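Local coordinates for protein AxyAgu115A (Amphibacillus xylanus NBRC 15112, PDB 6NPS) that probably removes glucuronic acid side groups from glucuronoxylans, as a glycoside hydrolase family 115 alpha-glucuronidase, at residues F5-N8 / Q9-M13; R33-A36 / N37-M40; V39-D42 / V43-V46; L127-L130 / S131-L134; Q488-E491 / Q492-G496. The protein carries 3 engineered substitutions. All coordinates share one frame; numbering follows the deposited sequence.

Contact 1 of 5, residues F5-N8 / Q9-M13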
loop_
_atom_site.group_PDB
_atom_site.type_symbol
_atom_site.label_atom_id
_atom_site.label_comp_id
_atom_site.label_asym_id
_atom_site.label_seq_id
_atom_site.Cartn_x
_atom_site.Cartn_y
_atom_site.Cartn_z
ATOM N N PHE A 5 -45.148 2.986 57.003
ATOM C CA PHE A 5 -45.265 4.256 56.311
ATOM C C PHE A 5 -45.746 3.987 54.890
ATOM O O PHE A 5 -45.166 3.163 54.184
ATOM C CB PHE A 5 -43.920 4.960 56.287
ATOM C CG PHE A 5 -43.910 6.215 55.483
ATOM C CD1 PHE A 5 -44.161 7.438 56.099
ATOM C CD2 PHE A 5 -43.597 6.193 54.120
ATOM C CE1 PHE A 5 -44.143 8.619 55.365
ATOM C CE2 PHE A 5 -43.571 7.375 53.383
ATOM C CZ PHE A 5 -43.839 8.590 54.020
ATOM N N THR A 6 -46.786 4.686 54.461
ATOM C CA THR A 6 -47.386 4.460 53.156
ATOM C C THR A 6 -47.487 5.769 52.390
ATOM O O THR A 6 -47.807 6.812 52.968
ATOM C CB THR A 6 -48.776 3.855 53.295
ATOM O OG1 THR A 6 -48.671 2.577 53.931
ATOM C CG2 THR A 6 -49.438 3.693 51.922
ATOM N N LEU A 7 -47.219 5.709 51.089
ATOM C CA LEU A 7 -47.553 6.790 50.178
ATOM C C LEU A 7 -48.335 6.188 49.019
ATOM O O LEU A 7 -47.906 5.183 48.437
ATOM C CB LEU A 7 -46.291 7.489 49.689
ATOM C CG LEU A 7 -46.482 8.627 48.678
ATOM C CD1 LEU A 7 -47.581 9.619 49.120
ATOM C CD2 LEU A 7 -45.160 9.357 48.471
ATOM N N ASN A 8 -49.499 6.756 48.704
ATOM C CA ASN A 8 -50.220 6.260 47.539
ATOM C C ASN A 8 -50.920 7.419 46.841
ATOM O O ASN A 8 -50.911 8.559 47.320
ATOM C CB ASN A 8 -51.194 5.117 47.905
ATOM C CG ASN A 8 -52.321 5.550 48.821
ATOM O OD1 ASN A 8 -52.944 6.590 48.620
ATOM N ND2 ASN A 8 -52.622 4.712 49.824
ATOM N N GLN A 9 -51.498 7.110 45.674
ATOM C CA GLN A 9 -52.134 8.130 44.845
ATOM C C GLN A 9 -53.256 8.851 45.583
ATOM O O GLN A 9 -53.418 10.068 45.428
ATOM C CB GLN A 9 -52.697 7.505 43.571
ATOM C CG GLN A 9 -51.707 6.991 42.601
ATOM C CD GLN A 9 -52.410 6.422 41.391
ATOM O OE1 GLN A 9 -53.478 5.818 41.519
ATOM N NE2 GLN A 9 -51.834 6.628 40.213
ATOM N N GLU A 10 -54.088 8.104 46.321
ATOM C CA GLU A 10 -55.172 8.718 47.089
ATOM C C GLU A 10 -54.644 9.818 48.006
ATOM O O GLU A 10 -55.287 10.862 48.179
ATOM C CB GLU A 10 -55.898 7.667 47.928
ATOM C CG GLU A 10 -56.267 6.400 47.190
ATOM C CD GLU A 10 -57.472 6.554 46.269
ATOM O OE1 GLU A 10 -58.204 5.554 46.095
ATOM O OE2 GLU A 10 -57.683 7.654 45.710
ATOM N N MET A 11 -53.480 9.595 48.587
ATOM C CA MET A 11 -52.903 10.571 49.490
ATOM C C MET A 11 -52.586 11.871 48.764
ATOM O O MET A 11 -52.512 12.932 49.382
ATOM C CB MET A 11 -51.636 10.013 50.144
ATOM C CG MET A 11 -51.885 9.274 51.449
ATOM S SD MET A 11 -50.629 8.027 51.792
ATOM C CE MET A 11 -51.605 6.787 52.638
ATOM N N LEU A 12 -52.396 11.786 47.451
ATOM C CA LEU A 12 -51.973 12.954 46.690
ATOM C C LEU A 12 -53.117 13.643 45.954
ATOM O O LEU A 12 -52.999 14.832 45.635
ATOM C CB LEU A 12 -50.880 12.565 45.685
ATOM C CG LEU A 12 -49.618 11.932 46.272
ATOM C CD1 LEU A 12 -48.797 11.217 45.179
ATOM C CD2 LEU A 12 -48.769 12.976 46.940
ATOM N N MET A 13 -54.222 12.947 45.708
ATOM C CA MET A 13 -55.317 13.522 44.938
ATOM C C MET A 13 -56.117 14.482 45.792
ATOM O O MET A 13 -56.354 14.226 46.975
ATOM C CB MET A 13 -56.236 12.424 44.406
ATOM C CG MET A 13 -55.688 11.726 43.188
ATOM S SD MET A 13 -56.722 10.330 42.747
ATOM C CE MET A 13 -55.841 9.007 43.534
#

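Contact 2 of 5, residues R33-A36 / N37-M40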
loop_
_atom_site.group_PDB
_atom_site.type_symbol
_atom_site.label_atom_id
_atom_site.label_comp_id
_atom_site.label_asym_id
_atom_site.label_seq_id
_atom_site.Cartn_x
_atom_site.Cartn_y
_atom_site.Cartn_z
ATOM N N ARG A 33 -33.795 22.884 50.218
ATOM C CA ARG A 33 -35.172 23.091 49.779
ATOM C C ARG A 33 -35.313 22.896 48.270
ATOM O O ARG A 33 -36.274 22.264 47.813
ATOM C CB ARG A 33 -35.640 24.488 50.190
ATOM C CG ARG A 33 -37.061 24.541 50.746
ATOM C CD ARG A 33 -37.204 25.629 51.804
ATOM N NE ARG A 33 -36.559 26.864 51.366
ATOM C CZ ARG A 33 -35.844 27.668 52.153
ATOM N NH1 ARG A 33 -35.675 27.369 53.438
ATOM N NH2 ARG A 33 -35.287 28.766 51.651
ATOM N N LYS A 34 -34.344 23.396 47.477
ATOM C CA LYS A 34 -34.389 23.191 46.021
ATOM C C LYS A 34 -34.286 21.713 45.639
ATOM O O LYS A 34 -34.905 21.278 44.653
ATOM C CB LYS A 34 -33.272 23.976 45.331
ATOM C CG LYS A 34 -33.378 25.470 45.519
ATOM C CD LYS A 34 -32.184 26.173 44.904
ATOM C CE LYS A 34 -32.458 26.550 43.454
ATOM N NZ LYS A 34 -32.288 28.023 43.252
ATOM N N ILE A 35 -33.443 20.943 46.334
ATOM C CA ILE A 35 -33.370 19.505 46.051
ATOM C C ILE A 35 -34.689 18.828 46.450
ATOM O O ILE A 35 -35.207 17.965 45.736
ATOM C CB ILE A 35 -32.156 18.900 46.784
ATOM C CG1 ILE A 35 -30.835 19.479 46.241
ATOM C CG2 ILE A 35 -32.183 17.373 46.746
ATOM C CD1 ILE A 35 -30.563 19.093 44.812
ATOM N N ALA A 36 -35.266 19.237 47.595
ATOM C CA ALA A 36 -36.559 18.705 48.033
ATOM C C ALA A 36 -37.645 18.922 46.975
ATOM O O ALA A 36 -38.459 18.017 46.716
ATOM C CB ALA A 36 -36.963 19.348 49.363
ATOM N N ASN A 37 -37.647 20.096 46.318
ATOM C CA ASN A 37 -38.570 20.315 45.194
ATOM C C ASN A 37 -38.302 19.386 44.013
ATOM O O ASN A 37 -39.243 18.984 43.316
ATOM C CB ASN A 37 -38.503 21.762 44.731
ATOM C CG ASN A 37 -39.166 22.692 45.705
ATOM O OD1 ASN A 37 -40.110 22.305 46.411
ATOM N ND2 ASN A 37 -38.663 23.924 45.785
ATOM N N LYS A 38 -37.036 19.052 43.742
ATOM C CA LYS A 38 -36.757 18.076 42.698
ATOM C C LYS A 38 -37.306 16.709 43.072
ATOM O O LYS A 38 -37.846 15.995 42.223
ATOM C CB LYS A 38 -35.257 18.000 42.456
ATOM C CG LYS A 38 -34.687 19.325 41.916
ATOM C CD LYS A 38 -33.293 19.119 41.351
ATOM C CE LYS A 38 -32.665 20.427 40.853
ATOM N NZ LYS A 38 -33.419 21.059 39.730
ATOM N N VAL A 39 -37.176 16.327 44.347
ATOM C CA VAL A 39 -37.691 15.029 44.761
ATOM C C VAL A 39 -39.224 15.000 44.706
ATOM O O VAL A 39 -39.819 13.957 44.386
ATOM C CB VAL A 39 -37.117 14.685 46.149
ATOM C CG1 VAL A 39 -37.793 13.465 46.709
ATOM C CG2 VAL A 39 -35.603 14.449 46.030
ATOM N N MET A 40 -39.887 16.118 45.003
ATOM C CA MET A 40 -41.338 16.198 44.823
ATOM C C MET A 40 -41.715 15.992 43.373
ATOM O O MET A 40 -42.767 15.406 43.072
ATOM C CB MET A 40 -41.885 17.538 45.296
ATOM C CG MET A 40 -41.769 17.734 46.801
ATOM S SD MET A 40 -42.742 19.120 47.440
ATOM C CE MET A 40 -42.830 20.172 45.983
#

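Contact 3 of 5, residues V39-D42 / V43-V46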
loop_
_atom_site.group_PDB
_atom_site.type_symbol
_atom_site.label_atom_id
_atom_site.label_comp_id
_atom_site.label_asym_id
_atom_site.label_seq_id
_atom_site.Cartn_x
_atom_site.Cartn_y
_atom_site.Cartn_z
ATOM N N VAL A 39 -37.176 16.327 44.347
ATOM C CA VAL A 39 -37.691 15.029 44.761
ATOM C C VAL A 39 -39.224 15.000 44.706
ATOM O O VAL A 39 -39.819 13.957 44.386
ATOM C CB VAL A 39 -37.117 14.685 46.149
ATOM C CG1 VAL A 39 -37.793 13.465 46.709
ATOM C CG2 VAL A 39 -35.603 14.449 46.030
ATOM N N MET A 40 -39.887 16.118 45.003
ATOM C CA MET A 40 -41.338 16.198 44.823
ATOM C C MET A 40 -41.715 15.992 43.373
ATOM O O MET A 40 -42.767 15.406 43.072
ATOM C CB MET A 40 -41.885 17.538 45.296
ATOM C CG MET A 40 -41.769 17.734 46.801
ATOM S SD MET A 40 -42.742 19.120 47.440
ATOM C CE MET A 40 -42.830 20.172 45.983
ATOM N N HIS A 41 -40.883 16.480 42.453
ATOM C CA HIS A 41 -41.169 16.197 41.057
ATOM C C HIS A 41 -40.993 14.705 40.758
ATOM O O HIS A 41 -41.779 14.134 40.005
ATOM C CB HIS A 41 -40.305 17.058 40.135
ATOM C CG HIS A 41 -40.644 16.867 38.699
ATOM N ND1 HIS A 41 -39.886 16.079 37.858
ATOM C CD2 HIS A 41 -41.720 17.267 37.979
ATOM C CE1 HIS A 41 -40.456 16.040 36.664
ATOM N NE2 HIS A 41 -41.569 16.756 36.711
ATOM N N ASP A 42 -39.995 14.051 41.373
ATOM C CA ASP A 42 -39.854 12.600 41.241
ATOM C C ASP A 42 -41.094 11.866 41.772
ATOM O O ASP A 42 -41.560 10.896 41.159
ATOM C CB ASP A 42 -38.587 12.126 41.964
ATOM C CG ASP A 42 -37.278 12.754 41.400
ATOM O OD1 ASP A 42 -37.302 13.442 40.348
ATOM O OD2 ASP A 42 -36.217 12.566 42.039
ATOM N N VAL A 43 -41.658 12.327 42.893
ATOM C CA VAL A 43 -42.890 11.722 43.395
ATOM C C VAL A 43 -44.000 11.833 42.349
ATOM O O VAL A 43 -44.743 10.871 42.098
ATOM C CB VAL A 43 -43.289 12.371 44.733
ATOM C CG1 VAL A 43 -44.695 11.908 45.194
ATOM C CG2 VAL A 43 -42.204 12.075 45.813
ATOM N N GLU A 44 -44.135 13.005 41.729
ATOM C CA GLU A 44 -45.147 13.188 40.688
ATOM C C GLU A 44 -44.923 12.250 39.500
ATOM O O GLU A 44 -45.884 11.775 38.884
ATOM C CB GLU A 44 -45.155 14.640 40.210
ATOM C CG GLU A 44 -46.154 14.935 39.105
ATOM C CD GLU A 44 -46.011 16.355 38.560
ATOM O OE1 GLU A 44 -46.683 16.672 37.549
ATOM O OE2 GLU A 44 -45.234 17.157 39.144
ATOM N N LEU A 45 -43.669 11.967 39.153
ATOM C CA LEU A 45 -43.450 11.093 38.002
ATOM C C LEU A 45 -43.836 9.660 38.314
ATOM O O LEU A 45 -44.267 8.926 37.412
ATOM C CB LEU A 45 -41.991 11.131 37.570
ATOM C CG LEU A 45 -41.480 12.459 37.016
ATOM C CD1 LEU A 45 -39.985 12.316 36.762
ATOM C CD2 LEU A 45 -42.219 12.820 35.730
ATOM N N VAL A 46 -43.642 9.238 39.559
ATOM C CA VAL A 46 -43.947 7.865 39.963
ATOM C C VAL A 46 -45.449 7.675 40.134
ATOM O O VAL A 46 -46.026 6.679 39.661
ATOM C CB VAL A 46 -43.187 7.531 41.263
ATOM C CG1 VAL A 46 -43.649 6.186 41.829
ATOM C CG2 VAL A 46 -41.683 7.534 41.024
#

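Contact 4 of 5, residues L127-L130 / S131-L134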
loop_
_atom_site.group_PDB
_atom_site.type_symbol
_atom_site.label_atom_id
_atom_site.label_comp_id
_atom_site.label_asym_id
_atom_site.label_seq_id
_atom_site.Cartn_x
_atom_site.Cartn_y
_atom_site.Cartn_z
ATOM N N LEU A 127 -32.313 12.905 50.671
ATOM C CA LEU A 127 -33.450 13.206 49.802
ATOM C C LEU A 127 -33.422 12.358 48.535
ATOM O O LEU A 127 -34.414 11.709 48.184
ATOM C CB LEU A 127 -33.459 14.689 49.469
ATOM C CG LEU A 127 -33.971 15.507 50.657
ATOM C CD1 LEU A 127 -33.670 16.982 50.449
ATOM C CD2 LEU A 127 -35.482 15.306 50.928
ATOM N N PHE A 128 -32.278 12.303 47.857
ATOM C CA PHE A 128 -32.226 11.481 46.659
ATOM C C PHE A 128 -32.293 9.989 46.991
ATOM O O PHE A 128 -32.649 9.186 46.122
ATOM C CB PHE A 128 -30.962 11.814 45.876
ATOM C CG PHE A 128 -31.043 13.123 45.108
ATOM C CD1 PHE A 128 -32.234 13.515 44.484
ATOM C CD2 PHE A 128 -29.927 13.954 44.997
ATOM C CE1 PHE A 128 -32.299 14.705 43.726
ATOM C CE2 PHE A 128 -29.986 15.138 44.250
ATOM C CZ PHE A 128 -31.172 15.505 43.606
ATOM N N HIS A 129 -31.966 9.590 48.222
ATOM C CA HIS A 129 -32.209 8.202 48.622
ATOM C C HIS A 129 -33.702 7.887 48.581
ATOM O O HIS A 129 -34.104 6.796 48.151
ATOM C CB HIS A 129 -31.632 7.950 50.017
ATOM C CG HIS A 129 -31.521 6.507 50.381
ATOM N ND1 HIS A 129 -30.530 5.682 49.887
ATOM C CD2 HIS A 129 -32.265 5.743 51.221
ATOM C CE1 HIS A 129 -30.670 4.474 50.407
ATOM N NE2 HIS A 129 -31.723 4.481 51.209
ATOM N N LEU A 130 -34.549 8.834 49.000
ATOM C CA LEU A 130 -35.986 8.617 48.836
ATOM C C LEU A 130 -36.320 8.406 47.365
ATOM O O LEU A 130 -37.037 7.461 46.997
ATOM C CB LEU A 130 -36.775 9.805 49.403
ATOM C CG LEU A 130 -38.276 9.804 49.051
ATOM C CD1 LEU A 130 -38.973 8.446 49.414
ATOM C CD2 LEU A 130 -39.012 10.995 49.739
ATOM N N SER A 131 -35.762 9.265 46.503
ATOM C CA SER A 131 -35.940 9.140 45.054
ATOM C C SER A 131 -35.545 7.755 44.549
ATOM O O SER A 131 -36.281 7.123 43.763
ATOM C CB SER A 131 -35.099 10.242 44.399
ATOM O OG SER A 131 -35.681 10.653 43.194
ATOM N N GLU A 132 -34.425 7.244 45.062
ATOM C CA GLU A 132 -33.937 5.912 44.700
ATOM C C GLU A 132 -34.905 4.798 45.123
ATOM O O GLU A 132 -35.156 3.870 44.354
ATOM C CB GLU A 132 -32.556 5.665 45.309
ATOM C CG GLU A 132 -31.980 4.292 45.004
ATOM C CD GLU A 132 -30.651 4.050 45.695
ATOM O OE1 GLU A 132 -29.943 5.037 45.984
ATOM O OE2 GLU A 132 -30.316 2.874 45.947
ATOM N N LYS A 133 -35.445 4.887 46.339
ATOM C CA LYS A 133 -36.421 3.906 46.808
ATOM C C LYS A 133 -37.744 3.983 46.051
ATOM O O LYS A 133 -38.462 2.981 45.968
ATOM C CB LYS A 133 -36.633 4.082 48.298
ATOM C CG LYS A 133 -35.575 3.313 48.996
ATOM C CD LYS A 133 -35.590 3.453 50.460
ATOM C CE LYS A 133 -34.879 2.240 50.999
ATOM N NZ LYS A 133 -35.417 0.944 50.428
ATOM N N LEU A 134 -38.085 5.136 45.501
ATOM C CA LEU A 134 -39.246 5.211 44.634
ATOM C C LEU A 134 -38.940 4.745 43.233
ATOM O O LEU A 134 -39.839 4.806 42.389
ATOM C CB LEU A 134 -39.785 6.626 44.562
ATOM C CG LEU A 134 -40.264 7.128 45.922
ATOM C CD1 LEU A 134 -40.690 8.570 45.816
ATOM C CD2 LEU A 134 -41.397 6.257 46.340
#

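Contact 5 of 5, residues Q488-E491 / Q492-G496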
loop_
_atom_site.group_PDB
_atom_site.type_symbol
_atom_site.label_atom_id
_atom_site.label_comp_id
_atom_site.label_asym_id
_atom_site.label_seq_id
_atom_site.Cartn_x
_atom_site.Cartn_y
_atom_site.Cartn_z
ATOM N N GLN A 488 -27.022 -4.280 37.754
ATOM C CA GLN A 488 -27.766 -3.393 38.644
ATOM C C GLN A 488 -28.029 -2.039 37.991
ATOM O O GLN A 488 -29.088 -1.414 38.224
ATOM C CB GLN A 488 -27.005 -3.210 39.970
ATOM C CG GLN A 488 -27.162 -4.466 40.833
ATOM C CD GLN A 488 -26.370 -4.447 42.133
ATOM O OE1 GLN A 488 -26.334 -3.444 42.852
ATOM N NE2 GLN A 488 -25.747 -5.581 42.451
ATOM N N TRP A 489 -27.081 -1.555 37.198
ATOM C CA TRP A 489 -27.296 -0.283 36.524
ATOM C C TRP A 489 -28.402 -0.415 35.472
ATOM O O TRP A 489 -29.225 0.491 35.323
ATOM C CB TRP A 489 -25.980 0.178 35.899
ATOM C CG TRP A 489 -25.978 1.538 35.284
ATOM C CD1 TRP A 489 -25.652 2.742 35.910
ATOM C CD2 TRP A 489 -26.225 1.852 33.903
ATOM N NE1 TRP A 489 -25.715 3.769 34.990
ATOM C CE2 TRP A 489 -26.063 3.256 33.759
ATOM C CE3 TRP A 489 -26.571 1.077 32.769
ATOM C CZ2 TRP A 489 -26.247 3.906 32.529
ATOM C CZ3 TRP A 489 -26.774 1.717 31.562
ATOM C CH2 TRP A 489 -26.605 3.123 31.443
ATOM N N ILE A 490 -28.439 -1.540 34.747
ATOM C CA ILE A 490 -29.519 -1.784 33.779
ATOM C C ILE A 490 -30.880 -1.824 34.475
ATOM O O ILE A 490 -31.860 -1.243 33.997
ATOM C CB ILE A 490 -29.236 -3.082 33.005
ATOM C CG1 ILE A 490 -28.058 -2.849 32.084
ATOM C CG2 ILE A 490 -30.500 -3.566 32.220
ATOM C CD1 ILE A 490 -27.372 -4.150 31.647
ATOM N N GLU A 491 -30.959 -2.490 35.630
ATOM C CA GLU A 491 -32.214 -2.539 36.377
ATOM C C GLU A 491 -32.673 -1.142 36.778
ATOM O O GLU A 491 -33.874 -0.829 36.738
ATOM C CB GLU A 491 -32.037 -3.406 37.622
ATOM C CG GLU A 491 -33.339 -3.774 38.296
ATOM C CD GLU A 491 -34.136 -4.747 37.459
ATOM O OE1 GLU A 491 -35.389 -4.698 37.488
ATOM O OE2 GLU A 491 -33.493 -5.555 36.759
ATOM N N GLN A 492 -31.721 -0.297 37.182
ATOM C CA GLN A 492 -32.020 1.071 37.610
ATOM C C GLN A 492 -32.585 1.910 36.467
ATOM O O GLN A 492 -33.498 2.713 36.674
ATOM C CB GLN A 492 -30.743 1.688 38.174
ATOM C CG GLN A 492 -30.824 3.080 38.744
ATOM C CD GLN A 492 -29.464 3.485 39.347
ATOM O OE1 GLN A 492 -28.480 3.695 38.619
ATOM N NE2 GLN A 492 -29.398 3.543 40.673
ATOM N N GLN A 493 -32.066 1.741 35.243
ATOM C CA GLN A 493 -32.618 2.473 34.107
ATOM C C GLN A 493 -33.873 1.826 33.514
ATOM O O GLN A 493 -34.712 2.539 32.965
ATOM C CB GLN A 493 -31.594 2.611 32.982
ATOM C CG GLN A 493 -30.180 2.915 33.386
ATOM C CD GLN A 493 -30.076 3.956 34.465
ATOM O OE1 GLN A 493 -30.841 4.924 34.475
ATOM N NE2 GLN A 493 -29.134 3.759 35.400
ATOM N N PHE A 494 -34.005 0.492 33.544
ATOM C CA PHE A 494 -34.996 -0.168 32.694
ATOM C C PHE A 494 -35.980 -1.050 33.468
ATOM O O PHE A 494 -36.715 -1.829 32.851
ATOM C CB PHE A 494 -34.297 -0.972 31.605
ATOM C CG PHE A 494 -33.545 -0.108 30.647
ATOM C CD1 PHE A 494 -34.221 0.831 29.875
ATOM C CD2 PHE A 494 -32.168 -0.194 30.533
ATOM C CE1 PHE A 494 -33.517 1.676 28.997
ATOM C CE2 PHE A 494 -31.458 0.670 29.648
ATOM C CZ PHE A 494 -32.146 1.591 28.899
ATOM N N ALA A 495 -36.047 -0.915 34.795
ATOM C CA ALA A 495 -37.067 -1.621 35.565
ATOM C C ALA A 495 -38.446 -1.314 34.998
ATOM O O ALA A 495 -38.788 -0.154 34.765
ATOM C CB ALA A 495 -37.008 -1.209 37.036
ATOM N N GLY A 496 -39.229 -2.359 34.744
ATOM C CA GLY A 496 -40.554 -2.152 34.207
ATOM C C GLY A 496 -40.601 -1.895 32.719
ATOM O O GLY A 496 -41.691 -1.935 32.136
#

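Contact 1 of 5, residues F5-N8 / Q9-M13
Met-11 N is gripped by two oxygens of Asn-8. The side-chain acceptor is the better of the two: Met-11 N lies 3.1 Å from Asn-8 OD1, with an N-H...O angle of 147°. The donor is tilted somewhat from the carbonyl plane of the amide. The second bond, from Met-11 N to the main-chain Asn-8 O at 3.0 Å, is weak because it is strongly bent. Asn-8 CG sits between its own backbone N and carbonyl carbon (chi1 65°), and this turns OD1 back over the start of the next turn. OD1 also comes within 3.2 Å of Glu-10 CB.

Asn-8 is thus the N-cap of the short, weakly bonded helix 9-12. Strand 5-8 pairs antiparallel with strand 152-155, and the backbone pairing reaches on to Gln-9 with Glu-151. The chain turns into the helix at Asn-8.

The Met-11 side chain folds back along the strand. It crosses both Asn-8 and Thr-6 at about a right angle. Met-11 SD rests 3.3 Å from the main-chain Thr-6 O. Its methyl end reaches further, with Met-11 CE 3.8 Å from Thr-6 CG2 and 3.6 Å from Asn-8 ND2. At ND2 the methyl merely packs, while OD1 takes the capping bond.

Leu-7 provides an apolar contact. Its CD1 branch meets Leu-12 CD2 at 4.2 Å and also touches Met-11 CB. Leu-7 and Leu-12 are both buried, and both also pack on Phe-47 of helix 30-47. Gln-9 NE2 is bonded to Phe-47 O.

Contact 2 of 5, residues R33-A36 / N37-M40
The side-chain amide of Asn-37 lies beside the main-chain carbonyl of Arg-33. Arg-33 O stands over one face of that amide, 3.6 Å from Asn-37 CG and 3.5 Å from Asn-37 ND2. The same oxygen takes the backbone bond from Asn-37 N at 3.0 Å. The Asn-37 side chain leaves beside its own backbone N (chi1 -73°), which keeps the amide close to the preceding turn. The other flat group, the Arg-33 guanidinium, leads away from this turn. Its NH1 makes a weak hydrogen bond to Glu-25 O.

Lys-38 leans on the turn before it with its first two carbons. Lys-38 CB is 3.3 Å from Ile-35 O, and Lys-38 CG is 3.4 Å from Lys-34 O. The rest of the chain runs outward, and NZ forms a salt bridge with Asp-199. The Lys-38 side chain also touches Tyr-238 of helix 230-238.

On the buried side, one branch of Val-39 does the touching. With CG1 anti to the backbone N (chi1 171°), Val-39 CG2 falls beside that N and comes 3.6 Å from Ile-35 O. Ile-35 O also accepts from Val-39 N at 2.9 Å. Met-40 CG repeats the pattern, 3.3 Å from Ala-36 O. Ile-35 and Val-39 both face helix 120-133, where they meet Phe-128.

The backbone N atoms of Asn-37 to Met-40 each bond the oxygen four residues earlier. This is the regular alpha-helical pattern of helix 30-47, which joins strand 20-23 to strand 53-54 in a beta-alpha-beta unit.

Contact 3 of 5, residues V39-D42 / V43-V46
The imidazole of His-41 and the isobutyl group of Leu-45 lean on each other at a slant, one helical turn apart. His-41 CE1 is the ring atom that touches most. It lies 3.7 Å from Leu-45 CG and 3.8 Å from both Leu-45 CD1 and CD2, and is cupped by the fork of the leucine. The torsions explain the meeting. His-41 CG is anti to its backbone N (chi1 -176°), which sends the ring forward along the helix. Leu-45 CG lies beside its own N (chi1 -66°), which sends the fork back.

Glu-44 comes to the other end of the ring. Its extended chain places OE2 3.7 Å from His-41 CD2, with the carboxylate and ring planes 72° apart. Glu-44 OE2 is 4.4 Å from His-41 NE2, too far for a bond. The carboxylate may still favour a positive charge on the ring.

Val-43 and Val-46 each set CG2 against a carbonyl oxygen four residues back. Val-43 CG2 is 3.4 Å from Val-39 O, and Val-46 CG2 is 3.4 Å from Asp-42 O. Asp-42 O also accepts from Val-46 N, and weakly from Leu-45 N. The buried Asp-42 carboxylate forms a salt bridge with Arg-207.

His-41 and Glu-44 line an outer side, while Val-39, Val-43 and Val-46 are buried. Such i/i+3 and i/i+4 contacts belong to an amphipathic alpha-helix, here the helix of the beta-alpha-beta unit 20-23, 30-47, 53-54, its valine side toward helix 120-133.

Contact 4 of 5, residues L127-L130 / S131-L134
His-129 extends forward along the helix, its CG trans to the backbone N (chi1 -166°), and this brings the ring beside Lys-133 and Glu-132. Leu-130 does the same (chi1 169°) and reaches Leu-134. These are one-turn contacts at the C-terminal end of alpha-helix 120-133, which packs on helix 30-47.

The His-129 ring meets the aliphatic part of Lys-133 at a slant, with His-129 NE2 3.9 Å from Lys-133 CE. On the other nitrogen side, His-129 ND1 is 4.0 Å from Glu-132 OE1. The carboxylate plane is turned 65° from the ring. Beyond the helix, the ring packs edge-to-face with Phe-99 and also meets Phe-97 and Tyr-161. A serine in place of His-129 would probably open a gap among these aromatic rings and let the Lys-133 chain move more freely.

Phe-128 presents its ring edge to Ser-131 CB, 4.4 Å from Phe-128 CD1. Its side chain also touches Leu-206 and Arg-207 of helix 195-207. The backbone bond from Glu-132 N to Phe-128 O is short, at 2.8 Å. Leu-130 CD1 lies 3.9 Å from Leu-134 CG, the branch point of that leucine.

Contact 5 of 5, residues Q488-E491 / Q492-G496
Trp-489, Glu-491 and Gln-492 are the residues most covered across this turn. The Trp-489 indole projects forward along the helix, with CG anti to the backbone N (chi1 -174°). Gln-493 lies across one of its faces. Gln-493 CG stands 3.9 Å above the centroid of the six-membered ring of Trp-489, 2° off the normal, as a CH-pi contact. The Gln-493 amide is turned 47° to the indole, and its NE2 sits over the same face toward the rim. Trp-489 NE1 makes a weak hydrogen bond to Ser-462 OG.

Gln-493 NE2 also makes two weak hydrogen bonds. One goes to the main-chain Trp-489 O at 3.3 Å, the other to Gln-492 OE1. Gln-493 OE1 is bonded to Ser-137. Gln-492 brings OE1 within 4.0 Å of Trp-489 CD1. Its NE2 binds a glycerol, probably from the crystallisation liquor. A leucine in place of Trp-489 lacks the indole, and Gln-493 CG would probably lose its CH-pi partner and Ser-462 its weak bond from the ring N-H.

This turn lies in the last part of helix 482-494, in the family 115 glycoside hydrolase region, whose family is of the TIM-barrel clan. The helix packs against helices 500-519 and 564-596.

Glu-491 bends at chi2 and sends OE1 to 3.9 Å from Ala-495 CB. Its OE2 forms a salt bridge with Lys-503 of helix 500-519. Ala-495 N makes a weak bond to Glu-491 O at 2.9 Å. Phe-494 N bonds Ile-490 O at 2.8 Å, and Ile-490 CG2 touches Phe-494 CD2 at 4.1 Å.

How the contacts relate
Contacts 2 and 3 are successive turns of helix 30-47, with centres about 9 Å apart, and share Val-39 and Met-40. Both touch contact 4, on helix 120-133, which packs alongside: Val-39 CG2 lies against Leu-127 O, and Val-46 CG2 against Leu-134 O. Contact 1 comes first in the chain and touches contact 3, where Leu-7 and Leu-12 meet Val-43. It does not touch contact 2, whose centre is about 18 Å away. Contact 5 comes last, on helix 482-494. Its nearest atoms are about 5 Å from contact 4, without touching. The chain that follows contact 4 still reaches this helix, through Ser-137, and so links the N-terminal elements to it.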